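Local coordinates for protein cytochrome P450 (Bacillus subtilis subsp. subtilis, PDB 4RM4) that probably acts as a heme-dependent monooxygenase, activating molecular oxygen at its iron to oxidise organic substrates, at residues 279-284 with 332-337. Numbering follows the deposited sequence.
Sequences ALRFRA and IRRHPN
Arg281 and Arg334 converge on a single acid oxygen, OE2 of Glu278, which forms salt bridges with Arg281 NH1 and Arg334 NE. This is the E-R-R triad of the cytochrome P450 fold: Glu278 and Arg281 are the ExxR pair of helix 272-282, and the third member, Arg334, comes from the loop that leads toward Cys349, the probable axial ligand of the heme iron. Arginine suits both places because its flat, multi-donor head can share a carboxylate and still bond backbone carbonyls, that of Asn318 for Arg281 NH2 and that of Asp325 for Arg334 NH1. The two guanidinium groups meet with each CZ over the rim of the other's face, but their planes are inclined by 52°, so this is no parallel stack; NE of Arg281 is 3.3 Å from NE of Arg334, and NH1 of Arg281 is equally close to NH2 of Arg334. All four atoms are donors, so nothing bonds between them; the negative charge they share on Glu278 probably makes this closeness tolerable. Arg281 leaves the helix with CG anti to its own amide nitrogen (chi1 -175°), then bends at chi3 (63°), which turns its head across Arg334. Exchanging Arg281 for a leucine would probably leave Glu278 short of one of its two arginines, the Asn318 carbonyl without this donor, and one face of the Arg334 head without its covering guanidinium. Asn337 adds a third donor to the acid, its ND2 bonding Glu278 OE1, and thus ties the loop to the helix through both carboxylate oxygens. Its other amide atom, OD1, is buried without a hydrogen-bond partner in the model, resting 3.5 Å from Arg281 CD.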
loop_
_atom_site.group_PDB
_atom_site.type_symbol
_atom_site.label_atom_id
_atom_site.label_comp_id
_atom_site.label_asym_id
_atom_site.label_seq_id
_atom_site.Cartn_x
_atom_site.Cartn_y
_atom_site.Cartn_z
ATOM N N ALA A 279 -2.577 0.852 -13.057
ATOM C CA ALA A 279 -1.482 1.450 -12.301
ATOM C C ALA A 279 -1.021 0.484 -11.206
ATOM O O ALA A 279 0.177 0.351 -10.938
ATOM C CB ALA A 279 -1.897 2.797 -11.716
ATOM N N LEU A 280 -1.974 -0.196 -10.578
ATOM C CA LEU A 280 -1.637 -1.234 -9.597
ATOM C C LEU A 280 -0.825 -2.345 -10.244
ATOM O O LEU A 280 0.150 -2.818 -9.669
ATOM C CB LEU A 280 -2.894 -1.816 -8.954
ATOM C CG LEU A 280 -3.508 -0.867 -7.904
ATOM C CD1 LEU A 280 -5.005 -1.096 -7.761
ATOM C CD2 LEU A 280 -2.793 -0.963 -6.566
ATOM N N ARG A 281 -1.231 -2.770 -11.437
ATOM C CA ARG A 281 -0.486 -3.823 -12.113
ATOM C C ARG A 281 0.905 -3.335 -12.483
ATOM O O ARG A 281 1.909 -4.014 -12.240
ATOM C CB ARG A 281 -1.194 -4.315 -13.387
ATOM C CG ARG A 281 -0.421 -5.513 -13.985
ATOM C CD ARG A 281 -0.822 -5.842 -15.427
ATOM N NE ARG A 281 -0.525 -4.756 -16.359
ATOM C CZ ARG A 281 0.608 -4.634 -17.052
ATOM N NH1 ARG A 281 0.761 -3.624 -17.903
ATOM N NH2 ARG A 281 1.572 -5.534 -16.932
ATOM N N PHE A 282 0.956 -2.144 -13.061
ATOM C CA PHE A 282 2.173 -1.665 -13.726
ATOM C C PHE A 282 3.248 -1.188 -12.751
ATOM O O PHE A 282 4.438 -1.397 -13.000
ATOM C CB PHE A 282 1.822 -0.538 -14.698
ATOM C CG PHE A 282 2.829 -0.338 -15.802
ATOM C CD1 PHE A 282 3.113 -1.352 -16.698
ATOM C CD2 PHE A 282 3.463 0.883 -15.960
ATOM C CE1 PHE A 282 4.027 -1.147 -17.732
ATOM C CE2 PHE A 282 4.370 1.092 -16.992
ATOM C CZ PHE A 282 4.656 0.075 -17.868
ATOM N N ARG A 283 2.826 -0.546 -11.662
ATOM C CA ARG A 283 3.747 0.025 -10.676
ATOM C C ARG A 283 3.264 -0.152 -9.231
ATOM O O ARG A 283 3.038 0.819 -8.508
ATOM C CB ARG A 283 4.038 1.506 -10.977
ATOM C CG ARG A 283 5.023 1.703 -12.147
ATOM C CD ARG A 283 5.374 3.180 -12.399
ATOM N NE ARG A 283 6.543 3.325 -13.282
ATOM C CZ ARG A 283 6.491 3.715 -14.556
ATOM N NH1 ARG A 283 5.330 4.013 -15.124
ATOM N NH2 ARG A 283 7.614 3.807 -15.271
ATOM N N ALA A 284 3.120 -1.414 -8.840
ATOM C CA ALA A 284 2.661 -1.784 -7.501
ATOM C C ALA A 284 3.571 -1.128 -6.476
ATOM O O ALA A 284 4.781 -1.200 -6.607
ATOM C CB ALA A 284 2.703 -3.310 -7.352
ATOM N N ILE A 332 -4.654 1.447 -19.948
ATOM C CA ILE A 332 -5.734 1.742 -19.007
ATOM C C ILE A 332 -7.024 0.975 -19.289
ATOM O O ILE A 332 -7.944 0.969 -18.461
ATOM C CB ILE A 332 -6.079 3.246 -18.967
ATOM C CG1 ILE A 332 -6.572 3.707 -20.338
ATOM C CG2 ILE A 332 -4.880 4.073 -18.515
ATOM C CD1 ILE A 332 -7.206 5.073 -20.306
ATOM N N ARG A 333 -7.102 0.332 -20.449
ATOM C CA ARG A 333 -8.280 -0.450 -20.793
ATOM C C ARG A 333 -8.098 -1.953 -20.563
ATOM O O ARG A 333 -9.002 -2.751 -20.839
ATOM C CB ARG A 333 -8.687 -0.188 -22.247
ATOM C CG ARG A 333 -9.141 1.232 -22.491
ATOM C CD ARG A 333 -9.463 1.471 -23.959
ATOM N NE ARG A 333 -9.669 2.895 -24.215
ATOM C CZ ARG A 333 -8.677 3.761 -24.397
ATOM N NH1 ARG A 333 -7.419 3.341 -24.347
ATOM N NH2 ARG A 333 -8.945 5.047 -24.609
ATOM N N ARG A 334 -6.937 -2.346 -20.056
ATOM C CA ARG A 334 -6.670 -3.767 -19.850
ATOM C C ARG A 334 -7.774 -4.437 -19.035
ATOM O O ARG A 334 -8.029 -4.066 -17.886
ATOM C CB ARG A 334 -5.307 -3.957 -19.191
ATOM C CG ARG A 334 -4.893 -5.406 -18.989
ATOM C CD ARG A 334 -3.546 -5.448 -18.279
ATOM N NE ARG A 334 -2.518 -4.742 -19.038
ATOM C CZ ARG A 334 -1.798 -5.314 -20.000
ATOM N NH1 ARG A 334 -2.014 -6.588 -20.308
ATOM N NH2 ARG A 334 -0.860 -4.626 -20.648
ATOM N N HIS A 335 -8.433 -5.427 -19.636
ATOM C CA HIS A 335 -9.511 -6.147 -18.961
ATOM C C HIS A 335 -9.685 -7.557 -19.527
ATOM O O HIS A 335 -9.793 -7.726 -20.743
ATOM C CB HIS A 335 -10.827 -5.367 -19.075
ATOM C CG HIS A 335 -11.801 -5.674 -17.977
ATOM N ND1 HIS A 335 -13.030 -6.252 -18.207
ATOM C CD2 HIS A 335 -11.717 -5.492 -16.637
ATOM C CE1 HIS A 335 -13.663 -6.411 -17.058
ATOM N NE2 HIS A 335 -12.889 -5.955 -16.090
ATOM N N PRO A 336 -9.700 -8.580 -18.651
ATOM C CA PRO A 336 -9.540 -8.487 -17.196
ATOM C C PRO A 336 -8.102 -8.166 -16.810
ATOM O O PRO A 336 -7.183 -8.263 -17.630
ATOM C CB PRO A 336 -9.892 -9.896 -16.715
ATOM C CG PRO A 336 -9.516 -10.774 -17.858
ATOM C CD PRO A 336 -9.833 -9.978 -19.099
ATOM N N ASN A 337 -7.925 -7.793 -15.554
ATOM C CA ASN A 337 -6.622 -7.387 -15.049
ATOM C C ASN A 337 -6.351 -8.001 -13.680
ATOM O O ASN A 337 -6.486 -7.330 -12.662
ATOM C CB ASN A 337 -6.565 -5.860 -14.959
ATOM C CG ASN A 337 -5.141 -5.337 -14.873
ATOM O OD1 ASN A 337 -4.208 -6.096 -14.622
ATOM N ND2 ASN A 337 -4.974 -4.044 -15.092
#